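Side-chain contacts in NTF2 domain-containing protein (Chaetomium thermophilum, PDB 4X2H), which is of unknown function but contains an NTF2 domain that associates with a chain of another protein: residues S10-Y15 with M123-S128; A39-A44 with L174-K179. All blocks are in the same frame, centred on the assembly; numbering follows the deposited sequence.

How the contacts relate
Both contacts reach the same mixed sheet, with their centres about 15 Å apart. Contact 1 lies deeper, its centre about 6 Å from that of the chain against about 11 Å for contact 2, and lays helix 3-20 on strand 122-135. Contact 2 ties the loop after helix 34-39 to the bend in strand 173-182. Along the chain their segments alternate, and in space they touch: Phe11 CZ packs 3.6 Å from Ile175 CD1, and Tyr15 OH lies 3.2 Å from His178 CE1. The helix thus reaches across from one contact to the other. Both also lie near the partner protein, which packs against residues of segments 123-128 and 174-179.

Contact 1: S10-Y15 with M123-S128; sequences SFVEWY and MALTVS
Phe11 and Leu125 make the tight part of this contact. Leu125 CD2 comes obliquely to the ring of Phe11, 3.5 Å from Phe11 CD2 and 3.7 Å from Phe11 CE2. Leu125 CD2 also stands 3.9 Å from Val12 CG2, so one leucine branch is shared by two neighbouring helix residues. With chi1 at 171°, Leu125 holds its CG anti to the backbone nitrogen, which carries the branched end out to the helix. Packing is lighter beside it: Val12 and Val127 run past each other in opposite directions and meet through a single methyl each, Val12 CG2 to Val127 CG2 at 3.9 Å. The axes of segments 10-15 and 123-128 approach to 10.8 Å, and the short, branched valines fill the layer between them with methyl groups. On the solvent side of the helix stand the exposed polar residues Ser10 and Glu13. The far face of the strand, with Ala124, Thr126 and Ser128, packs instead on a chain of another protein. Phe153 of strand 145-157 meets the Phe11 ring edge-to-face. The side chains that touch are all hydrocarbon, which implies cohesion by exclusion of water and close fit, as expected where an NTF2-type helix lies across its curved sheet.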
loop_
_atom_site.group_PDB
_atom_site.type_symbol
_atom_site.label_atom_id
_atom_site.label_comp_id
_atom_site.label_asym_id
_atom_site.label_seq_id
_atom_site.Cartn_x
_atom_site.Cartn_y
_atom_site.Cartn_z
ATOM N N SER B 10 -8.108 9.003 -9.132
ATOM C CA SER B 10 -7.640 9.529 -10.404
ATOM C C SER B 10 -6.364 8.816 -10.857
ATOM O O SER B 10 -6.217 8.483 -12.033
ATOM C CB SER B 10 -7.403 11.038 -10.294
ATOM O OG SER B 10 -6.851 11.552 -11.490
ATOM N N PHE B 11 -5.447 8.574 -9.924
ATOM C CA PHE B 11 -4.203 7.901 -10.260
ATOM C C PHE B 11 -4.452 6.458 -10.674
ATOM O O PHE B 11 -3.914 5.993 -11.677
ATOM C CB PHE B 11 -3.216 7.922 -9.090
ATOM C CG PHE B 11 -2.052 6.999 -9.291
ATOM C CD1 PHE B 11 -0.962 7.400 -10.037
ATOM C CD2 PHE B 11 -2.070 5.711 -8.774
ATOM C CE1 PHE B 11 0.107 6.546 -10.239
ATOM C CE2 PHE B 11 -1.011 4.850 -8.980
ATOM C CZ PHE B 11 0.074 5.263 -9.714
ATOM N N VAL B 12 -5.259 5.749 -9.891
ATOM C CA VAL B 12 -5.523 4.340 -10.162
ATOM C C VAL B 12 -6.195 4.184 -11.520
ATOM O O VAL B 12 -5.840 3.303 -12.306
ATOM C CB VAL B 12 -6.404 3.711 -9.058
ATOM C CG1 VAL B 12 -6.903 2.322 -9.475
ATOM C CG2 VAL B 12 -5.628 3.616 -7.756
ATOM N N GLU B 13 -7.165 5.047 -11.800
ATOM C CA GLU B 13 -7.884 4.980 -13.062
ATOM C C GLU B 13 -6.915 5.218 -14.215
ATOM O O GLU B 13 -6.967 4.527 -15.225
ATOM C CB GLU B 13 -9.025 6.000 -13.090
ATOM C CG GLU B 13 -9.996 5.821 -14.248
ATOM C CD GLU B 13 -11.179 6.773 -14.173
ATOM O OE1 GLU B 13 -11.535 7.195 -13.051
ATOM O OE2 GLU B 13 -11.753 7.098 -15.233
ATOM N N TRP B 14 -6.013 6.179 -14.047
ATOM C CA TRP B 14 -5.051 6.504 -15.094
ATOM C C TRP B 14 -4.046 5.377 -15.315
ATOM O O TRP B 14 -3.847 4.923 -16.437
ATOM C CB TRP B 14 -4.292 7.793 -14.763
ATOM C CG TRP B 14 -3.165 8.035 -15.725
ATOM C CD1 TRP B 14 -3.263 8.552 -16.980
ATOM C CD2 TRP B 14 -1.775 7.750 -15.515
ATOM N NE1 TRP B 14 -2.024 8.603 -17.570
ATOM C CE2 TRP B 14 -1.093 8.118 -16.690
ATOM C CE3 TRP B 14 -1.045 7.210 -14.452
ATOM C CZ2 TRP B 14 0.282 7.969 -16.833
ATOM C CZ3 TRP B 14 0.326 7.063 -14.594
ATOM C CH2 TRP B 14 0.973 7.439 -15.777
ATOM N N TYR B 15 -3.414 4.944 -14.230
ATOM C CA TYR B 15 -2.303 4.002 -14.285
ATOM C C TYR B 15 -2.681 2.675 -14.956
ATOM O O TYR B 15 -2.020 2.222 -15.891
ATOM C CB TYR B 15 -1.783 3.754 -12.864
ATOM C CG TYR B 15 -0.617 2.803 -12.788
ATOM C CD1 TYR B 15 0.691 3.261 -12.888
ATOM C CD2 TYR B 15 -0.819 1.441 -12.615
ATOM C CE1 TYR B 15 1.761 2.386 -12.825
ATOM C CE2 TYR B 15 0.240 0.565 -12.545
ATOM C CZ TYR B 15 1.528 1.038 -12.655
ATOM O OH TYR B 15 2.582 0.157 -12.585
ATOM N N MET B 123 1.377 10.190 -0.068
ATOM C CA MET B 123 0.389 9.138 0.143
ATOM C C MET B 123 0.958 7.740 -0.012
ATOM O O MET B 123 1.800 7.488 -0.871
ATOM C CB MET B 123 -0.776 9.313 -0.831
ATOM C CG MET B 123 -1.661 10.504 -0.503
ATOM S SD MET B 123 -2.775 10.953 -1.843
ATOM C CE MET B 123 -1.616 11.591 -3.054
ATOM N N ALA B 124 0.474 6.845 0.843
ATOM C CA ALA B 124 0.704 5.407 0.709
ATOM C C ALA B 124 -0.545 4.775 0.117
ATOM O O ALA B 124 -1.595 4.753 0.754
ATOM C CB ALA B 124 1.034 4.788 2.054
ATOM N N LEU B 125 -0.424 4.278 -1.111
ATOM C CA LEU B 125 -1.546 3.703 -1.844
ATOM C C LEU B 125 -1.356 2.207 -2.011
ATOM O O LEU B 125 -0.286 1.768 -2.416
ATOM C CB LEU B 125 -1.674 4.374 -3.216
ATOM C CG LEU B 125 -2.652 3.757 -4.220
ATOM C CD1 LEU B 125 -4.085 3.926 -3.750
ATOM C CD2 LEU B 125 -2.451 4.376 -5.596
ATOM N N THR B 126 -2.385 1.429 -1.690
ATOM C CA THR B 126 -2.369 -0.005 -1.965
ATOM C C THR B 126 -3.511 -0.347 -2.916
ATOM O O THR B 126 -4.619 0.180 -2.789
ATOM C CB THR B 126 -2.477 -0.845 -0.671
ATOM O OG1 THR B 126 -2.438 -2.237 -1.001
ATOM C CG2 THR B 126 -3.759 -0.539 0.088
ATOM N N VAL B 127 -3.219 -1.212 -3.883
ATOM C CA VAL B 127 -4.180 -1.594 -4.911
ATOM C C VAL B 127 -4.129 -3.093 -5.078
ATOM O O VAL B 127 -3.049 -3.675 -5.127
ATOM C CB VAL B 127 -3.884 -0.933 -6.271
ATOM C CG1 VAL B 127 -4.972 -1.282 -7.278
ATOM C CG2 VAL B 127 -3.741 0.581 -6.123
ATOM N N SER B 128 -5.295 -3.717 -5.177
ATOM C CA SER B 128 -5.355 -5.155 -5.376
ATOM C C SER B 128 -6.389 -5.503 -6.432
ATOM O O SER B 128 -7.354 -4.770 -6.649
ATOM C CB SER B 128 -5.671 -5.868 -4.060
ATOM O OG SER B 128 -4.608 -5.698 -3.134
#

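Contact 2: A39-A44 with L174-K179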
loop_
_atom_site.group_PDB
_atom_site.type_symbol
_atom_site.label_atom_id
_atom_site.label_comp_id
_atom_site.label_asym_id
_atom_site.label_seq_id
_atom_site.Cartn_x
_atom_site.Cartn_y
_atom_site.Cartn_z
ATOM N N ALA B 39 15.751 19.293 -8.156
ATOM C CA ALA B 39 15.926 19.189 -6.714
ATOM C C ALA B 39 16.790 17.993 -6.324
ATOM O O ALA B 39 17.198 17.872 -5.171
ATOM C CB ALA B 39 14.569 19.098 -6.032
ATOM N N GLY B 40 17.065 17.115 -7.283
ATOM C CA GLY B 40 17.903 15.953 -7.041
ATOM C C GLY B 40 17.174 14.829 -6.330
ATOM O O GLY B 40 17.765 14.108 -5.533
ATOM N N HIS B 41 15.886 14.680 -6.613
ATOM C CA HIS B 41 15.123 13.574 -6.052
ATOM C C HIS B 41 15.770 12.265 -6.488
ATOM O O HIS B 41 16.201 12.140 -7.634
ATOM C CB HIS B 41 13.662 13.624 -6.502
ATOM C CG HIS B 41 12.743 12.783 -5.669
ATOM N ND1 HIS B 41 12.714 11.409 -5.746
ATOM C CD2 HIS B 41 11.822 13.128 -4.738
ATOM C CE1 HIS B 41 11.815 10.941 -4.897
ATOM N NE2 HIS B 41 11.259 11.964 -4.274
ATOM N N PRO B 42 15.869 11.289 -5.577
ATOM C CA PRO B 42 16.420 10.011 -6.034
ATOM C C PRO B 42 15.502 9.359 -7.064
ATOM O O PRO B 42 14.327 9.713 -7.130
ATOM C CB PRO B 42 16.505 9.178 -4.751
ATOM C CG PRO B 42 15.561 9.823 -3.798
ATOM C CD PRO B 42 15.563 11.279 -4.137
ATOM N N PRO B 43 16.037 8.431 -7.868
ATOM C CA PRO B 43 15.184 7.702 -8.812
ATOM C C PRO B 43 14.045 7.017 -8.076
ATOM O O PRO B 43 14.209 6.679 -6.904
ATOM C CB PRO B 43 16.137 6.681 -9.441
ATOM C CG PRO B 43 17.508 7.212 -9.184
ATOM C CD PRO B 43 17.428 7.955 -7.899
ATOM N N ALA B 44 12.906 6.830 -8.737
ATOM C CA ALA B 44 11.806 6.118 -8.110
ATOM C C ALA B 44 12.319 4.746 -7.704
ATOM O O ALA B 44 13.100 4.140 -8.436
ATOM C CB ALA B 44 10.617 6.005 -9.054
ATOM N N LEU B 174 2.846 12.012 -8.279
ATOM C CA LEU B 174 3.788 11.144 -8.978
ATOM C C LEU B 174 4.268 9.997 -8.099
ATOM O O LEU B 174 4.238 10.090 -6.880
ATOM C CB LEU B 174 4.988 11.958 -9.456
ATOM C CG LEU B 174 4.648 13.104 -10.407
ATOM C CD1 LEU B 174 5.836 14.038 -10.556
ATOM C CD2 LEU B 174 4.209 12.567 -11.756
ATOM N N ILE B 175 4.724 8.921 -8.729
ATOM C CA ILE B 175 5.195 7.752 -8.002
ATOM C C ILE B 175 6.650 7.909 -7.583
ATOM O O ILE B 175 7.545 8.020 -8.428
ATOM C CB ILE B 175 5.077 6.474 -8.840
ATOM C CG1 ILE B 175 3.649 6.290 -9.353
ATOM C CG2 ILE B 175 5.508 5.261 -8.023
ATOM C CD1 ILE B 175 3.563 5.336 -10.510
ATOM N N ALA B 176 6.871 7.895 -6.277
ATOM C CA ALA B 176 8.216 7.943 -5.704
ATOM C C ALA B 176 8.720 6.544 -5.376
ATOM O O ALA B 176 9.919 6.273 -5.453
ATOM C CB ALA B 176 8.224 8.801 -4.461
ATOM N N SER B 177 7.796 5.673 -4.983
ATOM C CA SER B 177 8.093 4.262 -4.724
ATOM C C SER B 177 6.965 3.405 -5.263
ATOM O O SER B 177 5.809 3.830 -5.285
ATOM C CB SER B 177 8.276 3.982 -3.228
ATOM O OG SER B 177 9.434 4.606 -2.710
ATOM N N HIS B 178 7.310 2.190 -5.675
ATOM C CA HIS B 178 6.356 1.271 -6.262
ATOM C C HIS B 178 6.825 -0.149 -6.014
ATOM O O HIS B 178 7.956 -0.487 -6.348
ATOM C CB HIS B 178 6.214 1.534 -7.762
ATOM C CG HIS B 178 5.345 0.548 -8.479
ATOM N ND1 HIS B 178 5.434 0.338 -9.837
ATOM C CD2 HIS B 178 4.368 -0.277 -8.034
ATOM C CE1 HIS B 178 4.550 -0.576 -10.200
ATOM N NE2 HIS B 178 3.893 -0.968 -9.124
ATOM N N LYS B 179 5.966 -0.959 -5.402
ATOM C CA LYS B 179 6.201 -2.393 -5.296
ATOM C C LYS B 179 5.044 -3.148 -5.918
ATOM O O LYS B 179 3.882 -2.929 -5.572
ATOM C CB LYS B 179 6.370 -2.842 -3.848
ATOM C CG LYS B 179 7.435 -2.106 -3.078
ATOM C CD LYS B 179 7.478 -2.605 -1.646
ATOM C CE LYS B 179 8.585 -1.948 -0.850
ATOM N NZ LYS B 179 9.914 -2.146 -1.490
HETATM O O HOH W 1 12.529 7.351 -4.911
#
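Ala44 and Ala176 come together backbone to backbone, each methyl being small and turned neither toward nor away from the other segment. Ala44 CA lies 3.3 Å from Ala176 O in a CA-H...O contact, bent to 136° at the hydrogen. The Ala44 methyl lies beside two successive carbonyl oxygens, Ala44 CB being 3.7 Å from Ile175 O and equally far from Ala176 O. A water bridges the two segments, donating at 2.7 Å to Pro43 O and 2.9 Å to Ala176 O. His41 adds the one larger side chain: its CE1 comes obliquely within 4.2 Å of Ala176 CB, while the bridging water lies in the ring plane beyond the edge. The imidazole is fixed in rotation from its own segment, since His41 ND1 donates to Pro42 O at 2.7 Å, nearly straight at 169°. This bond lies in the ring plane and uses a lone pair in the plane of the carbonyl, so ND1 carries a proton. Proline suits the next two places because its ring keeps the loop extended on its way to Ala44. Upstream, Gly40 closes helix 34-39 with a Schellman motif, adopting the positive phi that glycine tolerates easily. In segment 174-179, Ala176 and Ser177 form a classic beta bulge opposite Ile154, where strand 173-182 turns a corner. The Ala44 N-H is hydrogen-bonded to Asn31 OD1, and Ala176 bonds through its backbone to Asp45, so the loop enters strand 45-48 already aligned beside strand 173-182, with strand 145-157 on that strand's other flank.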